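Local coordinates for protein kinase A regulatory subunit, putative (Trypanosoma cruzi, PDB 6FTF), which probably restrains the kinase catalytic subunit and responds to nucleoside analogues rather than cAMP, binding 7-cyano-7-deazainosine in each of its two cyclic nucleotide-binding domains, at residues A23-K28 / V56-Q62; I157-A161 / K174-A178. Where two conformers were deposited one is given. Residue numbers count along the deposited sequence, not the author numbering.

Interaction 1: residues A23-K28 / V56-Q62; sequences APYFEK and VVAGAMQ
A23-K28 is an extended segment without regular structure. It runs past the C-terminal end of helix 51-60; M61 then leads into a strand at Q62. The closest CA pair is Y25 with A60, 4.8 Å apart. F26 N donates to G59 O (2.9 Å, 172° at the hydrogen). K28 is m, m, t, m. This folds the side chain back, so that NZ donates to three backbone carbonyls, M61 O (2.7 Å), G59 O (3.1 Å) and its own segment's F26 O (2.8 Å). F26 is m. One face of its ring takes a CH-pi contact from Q62 CG, 3.8 Å from the centroid. Y25 is t; its ring edge meets G59, with CD1 3.6 Å from CA. A CB on G59 would clash there. Y25 OH accepts from K28 N (3.2 Å). A23 CB lies 3.8 Å from V56 CG1. A water donates to P24 O and V56 O, both at 2.8 Å. The coil before helix 30-42 is thus pinned to the helix that leads into strand 62-67, the first of the first cupin-type barrel. Helix 138-145 meets A23 and V56, helix 30-42 meets K28 and A58, and strand 130-137 pairs with Q62.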
loop_
_atom_site.group_PDB
_atom_site.type_symbol
_atom_site.label_atom_id
_atom_site.label_comp_id
_atom_site.label_asym_id
_atom_site.label_seq_id
_atom_site.Cartn_x
_atom_site.Cartn_y
_atom_site.Cartn_z
ATOM N N ALA A 23 10.202 -6.558 22.279
ATOM C CA ALA A 23 9.257 -7.515 21.748
ATOM C C ALA A 23 9.692 -8.938 22.081
ATOM O O ALA A 23 10.890 -9.223 22.204
ATOM C CB ALA A 23 9.196 -7.378 20.235
ATOM N N PRO A 24 8.747 -9.865 22.193
ATOM C CA PRO A 24 9.131 -11.272 22.299
ATOM C C PRO A 24 9.847 -11.711 21.040
ATOM O O PRO A 24 9.663 -11.143 19.968
ATOM C CB PRO A 24 7.797 -12.001 22.467
ATOM C CG PRO A 24 6.789 -11.102 21.929
ATOM C CD PRO A 24 7.291 -9.697 22.119
ATOM N N TYR A 25 10.679 -12.736 21.182
ATOM C CA TYR A 25 11.371 -13.326 20.049
ATOM C C TYR A 25 11.147 -14.824 20.091
ATOM O O TYR A 25 11.520 -15.486 21.067
ATOM C CB TYR A 25 12.876 -13.005 20.019
ATOM C CG TYR A 25 13.583 -13.672 18.846
ATOM C CD1 TYR A 25 13.110 -13.515 17.545
ATOM C CD2 TYR A 25 14.696 -14.492 19.039
ATOM C CE1 TYR A 25 13.727 -14.139 16.466
ATOM C CE2 TYR A 25 15.327 -15.114 17.960
ATOM C CZ TYR A 25 14.833 -14.933 16.674
ATOM O OH TYR A 25 15.429 -15.556 15.585
ATOM N N PHE A 26 10.525 -15.345 19.053
ATOM C CA PHE A 26 10.370 -16.775 18.855
ATOM C C PHE A 26 11.290 -17.129 17.704
ATOM O O PHE A 26 11.111 -16.637 16.589
ATOM C CB PHE A 26 8.917 -17.112 18.529
ATOM C CG PHE A 26 7.956 -16.676 19.591
ATOM C CD1 PHE A 26 7.743 -17.464 20.710
ATOM C CD2 PHE A 26 7.280 -15.477 19.488
ATOM C CE1 PHE A 26 6.870 -17.067 21.692
ATOM C CE2 PHE A 26 6.405 -15.080 20.469
ATOM C CZ PHE A 26 6.202 -15.877 21.575
ATOM N N GLU A 27 12.285 -17.967 17.978
ATOM C CA GLU A 27 13.384 -18.141 17.035
ATOM C C GLU A 27 12.873 -18.530 15.653
ATOM O O GLU A 27 11.987 -19.378 15.518
ATOM C CB GLU A 27 14.369 -19.196 17.549
ATOM C CG GLU A 27 15.718 -19.115 16.854
ATOM C CD GLU A 27 16.537 -20.379 17.006
ATOM O OE1 GLU A 27 16.170 -21.233 17.841
ATOM O OE2 GLU A 27 17.545 -20.522 16.279
ATOM N N LYS A 28 13.436 -17.887 14.635
ATOM C CA LYS A 28 13.041 -18.080 13.249
ATOM C C LYS A 28 14.248 -18.556 12.461
ATOM O O LYS A 28 15.375 -18.104 12.698
ATOM C CB LYS A 28 12.580 -16.759 12.628
ATOM C CG LYS A 28 11.373 -16.111 13.269
ATOM C CD LYS A 28 10.129 -16.970 13.109
ATOM C CE LYS A 28 8.873 -16.263 13.553
ATOM N NZ LYS A 28 8.841 -16.018 14.987
ATOM N N VAL A 56 12.341 -7.331 13.782
ATOM C CA VAL A 56 11.892 -7.515 15.164
ATOM C C VAL A 56 10.449 -7.993 15.189
ATOM O O VAL A 56 10.091 -8.931 15.912
ATOM C CB VAL A 56 12.062 -6.214 15.976
ATOM C CG1 VAL A 56 11.407 -6.331 17.340
ATOM C CG2 VAL A 56 13.532 -5.857 16.136
ATOM N N VAL A 57 9.586 -7.328 14.425
ATOM C CA VAL A 57 8.180 -7.699 14.382
ATOM C C VAL A 57 8.035 -9.132 13.887
ATOM O O VAL A 57 7.299 -9.936 14.468
ATOM C CB VAL A 57 7.397 -6.693 13.516
ATOM C CG1 VAL A 57 5.990 -7.181 13.260
ATOM C CG2 VAL A 57 7.352 -5.324 14.195
ATOM N N ALA A 58 8.745 -9.483 12.814
ATOM C CA ALA A 58 8.718 -10.850 12.305
ATOM C C ALA A 58 9.121 -11.852 13.372
ATOM O O ALA A 58 8.475 -12.901 13.534
ATOM C CB ALA A 58 9.577 -10.982 11.050
ATOM N N GLY A 59 10.174 -11.552 14.118
ATOM C CA GLY A 59 10.605 -12.433 15.184
ATOM C C GLY A 59 9.559 -12.641 16.250
ATOM O O GLY A 59 9.523 -13.693 16.890
ATOM N N ALA A 60 8.705 -11.645 16.468
ATOM C CA ALA A 60 7.689 -11.720 17.506
ATOM C C ALA A 60 6.453 -12.494 17.073
ATOM O O ALA A 60 5.597 -12.781 17.915
ATOM C CB ALA A 60 7.244 -10.315 17.929
ATOM N N MET A 61 6.354 -12.866 15.811
ATOM C CA MET A 61 5.153 -13.509 15.317
ATOM C C MET A 61 5.181 -15.013 15.522
ATOM O O MET A 61 6.243 -15.648 15.619
ATOM C CB MET A 61 4.966 -13.160 13.851
ATOM C CG MET A 61 4.716 -11.671 13.665
ATOM S SD MET A 61 4.341 -11.181 11.977
ATOM C CE MET A 61 5.792 -10.634 11.335
ATOM N N GLN A 62 3.986 -15.575 15.636
ATOM C CA GLN A 62 3.814 -17.013 15.782
ATOM C C GLN A 62 2.812 -17.496 14.742
ATOM O O GLN A 62 1.899 -16.770 14.349
ATOM C CB GLN A 62 3.271 -17.347 17.167
ATOM C CG GLN A 62 4.119 -16.830 18.319
ATOM C CD GLN A 62 3.457 -17.089 19.653
ATOM O OE1 GLN A 62 2.717 -16.245 20.183
ATOM N NE2 GLN A 62 3.691 -18.264 20.186
HETATM O O HOH W 1 11.433 -10.207 18.030
#

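Interaction 2: residues I157-A161 / K174-A178; sequences IQFLA and KLQLA. With EDO (1,2-ethanediol), chain B.
I157-A161 lies at the C-terminal end of helix 149-160, which is kinked where the N atoms of Q158 and F159 make no bond to the turn before. K174-A178 lies at the end of helix 171-178. The helical bonds A161 N to I157 O (3.0 Å) and A178 N to K174 O (2.9 Å) close one turn in each segment. The nearest CA pairs are I157 with L175 (6.4 Å) and L160 with K174 (6.6 Å). I157 is t, p, which brings CD1 to K174 CB (3.6 Å) and L175 CD2 (3.7 Å). L160 is m, t and points at the second helix. Its CD1 lies 3.5 Å from K174 O and 4.1 Å from A178 CB; its CD2 is 4.0 Å from L177 CD2. This is apolar helix-helix packing at the junction of the two cyclic nucleotide-binding domains. The first helix follows the N-terminal domain's strands, and the second precedes strand 181-186 of the next domain. L166 of the connecting loop touches both L160 and L177. The aliphatic chain of K174 runs alongside A161, with CE 4.1 Å from A161 CA. Its NZ is hydrogen-bonded to L169 O. Q158 NE2 donates to 1,2-ethanediol O1 (2.7 Å), probably from the crystallisation liquor.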
loop_
_atom_site.group_PDB
_atom_site.type_symbol
_atom_site.label_atom_id
_atom_site.label_comp_id
_atom_site.label_asym_id
_atom_site.label_seq_id
_atom_site.Cartn_x
_atom_site.Cartn_y
_atom_site.Cartn_z
ATOM N N ILE A 157 -7.152 11.374 4.545
ATOM C CA ILE A 157 -8.464 10.801 4.216
ATOM C C ILE A 157 -9.389 11.817 3.543
ATOM O O ILE A 157 -10.099 11.487 2.580
ATOM C CB ILE A 157 -9.107 10.096 5.426
ATOM C CG1 ILE A 157 -10.371 9.335 4.996
ATOM C CG2 ILE A 157 -9.431 11.047 6.546
ATOM C CD1 ILE A 157 -10.155 8.305 3.920
ATOM N N GLN A 158 -9.416 13.058 4.017
ATOM C CA GLN A 158 -10.311 14.047 3.405
ATOM C C GLN A 158 -9.915 14.330 1.956
ATOM O O GLN A 158 -10.779 14.479 1.079
ATOM C CB GLN A 158 -10.332 15.324 4.242
ATOM C CG GLN A 158 -11.458 16.292 3.866
ATOM C CD GLN A 158 -11.124 17.249 2.747
ATOM O OE1 GLN A 158 -9.961 17.518 2.450
ATOM N NE2 GLN A 158 -12.157 17.814 2.148
ATOM N N PHE A 159 -8.614 14.393 1.684
ATOM C CA PHE A 159 -8.132 14.564 0.318
ATOM C C PHE A 159 -8.512 13.369 -0.547
ATOM O O PHE A 159 -9.025 13.534 -1.659
ATOM C CB PHE A 159 -6.614 14.736 0.339
ATOM C CG PHE A 159 -5.985 14.626 -1.019
ATOM C CD1 PHE A 159 -6.181 15.620 -1.956
ATOM C CD2 PHE A 159 -5.239 13.530 -1.368
ATOM C CE1 PHE A 159 -5.619 15.529 -3.217
ATOM C CE2 PHE A 159 -4.674 13.441 -2.636
ATOM C CZ PHE A 159 -4.880 14.441 -3.552
ATOM N N LEU A 160 -8.257 12.161 -0.056
ATOM C CA LEU A 160 -8.525 10.973 -0.864
ATOM C C LEU A 160 -9.998 10.850 -1.204
ATOM O O LEU A 160 -10.349 10.327 -2.274
ATOM C CB LEU A 160 -8.038 9.708 -0.160
ATOM C CG LEU A 160 -6.539 9.640 0.152
ATOM C CD1 LEU A 160 -6.225 8.404 0.946
ATOM C CD2 LEU A 160 -5.715 9.669 -1.125
ATOM N N ALA A 161 -10.869 11.321 -0.322
ATOM C CA ALA A 161 -12.308 11.348 -0.560
ATOM C C ALA A 161 -12.703 12.282 -1.685
ATOM O O ALA A 161 -13.885 12.305 -2.060
ATOM C CB ALA A 161 -13.028 11.778 0.717
ATOM N N LYS A 174 -9.899 3.437 1.312
ATOM C CA LYS A 174 -9.182 4.709 1.264
ATOM C C LYS A 174 -8.203 4.836 2.423
ATOM O O LYS A 174 -7.085 5.326 2.258
ATOM C CB LYS A 174 -10.171 5.880 1.255
ATOM C CG LYS A 174 -10.993 5.980 -0.030
ATOM C CD LYS A 174 -11.813 7.267 -0.079
ATOM C CE LYS A 174 -12.729 7.361 -1.292
ATOM N NZ LYS A 174 -14.097 6.916 -0.961
ATOM N N LEU A 175 -8.605 4.384 3.606
ATOM C CA LEU A 175 -7.712 4.440 4.761
ATOM C C LEU A 175 -6.544 3.473 4.611
ATOM O O LEU A 175 -5.432 3.777 5.063
ATOM C CB LEU A 175 -8.487 4.150 6.031
ATOM C CG LEU A 175 -9.481 5.267 6.372
ATOM C CD1 LEU A 175 -10.502 4.756 7.358
ATOM C CD2 LEU A 175 -8.773 6.511 6.904
ATOM N N GLN A 176 -6.770 2.327 3.966
ATOM C CA GLN A 176 -5.689 1.385 3.664
ATOM C C GLN A 176 -4.656 2.018 2.737
ATOM O O GLN A 176 -3.449 1.808 2.903
ATOM C CB GLN A 176 -6.301 0.118 3.063
ATOM C CG GLN A 176 -5.397 -0.952 2.536
ATOM C CD GLN A 176 -6.201 -2.182 2.216
ATOM O OE1 GLN A 176 -6.883 -2.262 1.178
ATOM N NE2 GLN A 176 -6.195 -3.109 3.128
ATOM N N LEU A 177 -5.104 2.813 1.769
ATOM C CA LEU A 177 -4.178 3.588 0.951
ATOM C C LEU A 177 -3.437 4.613 1.807
ATOM O O LEU A 177 -2.214 4.765 1.706
ATOM C CB LEU A 177 -4.948 4.236 -0.201
ATOM C CG LEU A 177 -4.159 5.222 -1.040
ATOM C CD1 LEU A 177 -2.951 4.597 -1.711
ATOM C CD2 LEU A 177 -5.072 5.837 -2.065
ATOM N N ALA A 178 -4.170 5.350 2.644
ATOM C CA ALA A 178 -3.543 6.371 3.478
ATOM C C ALA A 178 -2.417 5.789 4.326
ATOM O O ALA A 178 -1.401 6.464 4.574
ATOM C CB ALA A 178 -4.575 7.035 4.387
HETATM C C1 EDO B . -15.433 16.091 3.057
HETATM O O1 EDO B . -14.656 17.297 3.158
HETATM C C2 EDO B . -15.065 15.299 1.804
HETATM O O2 EDO B . -15.146 16.144 0.660
#

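How the interactions relate
From the N terminus, interaction 1 comes first. It brings 56-62 back against 23-28 and closes a loop that contains helix 30-42 and the first half of helix 51-60. The chain then builds the strands of the first cyclic nucleotide-binding domain and enters helix 149-160. Interaction 2 closes a shorter loop, from 157-161 to 174-178, just before the second domain's strands begin. The two loops lie in series and neither nest nor cross. The centres of interactions 1 and 2 are about 31 Å apart. Interaction 1 ties the coil before helix 30-42 to the helix that enters the first beta-barrel. Interaction 2 joins the consecutive helices 149-160 and 171-178, on the path from the first set of strands to the second.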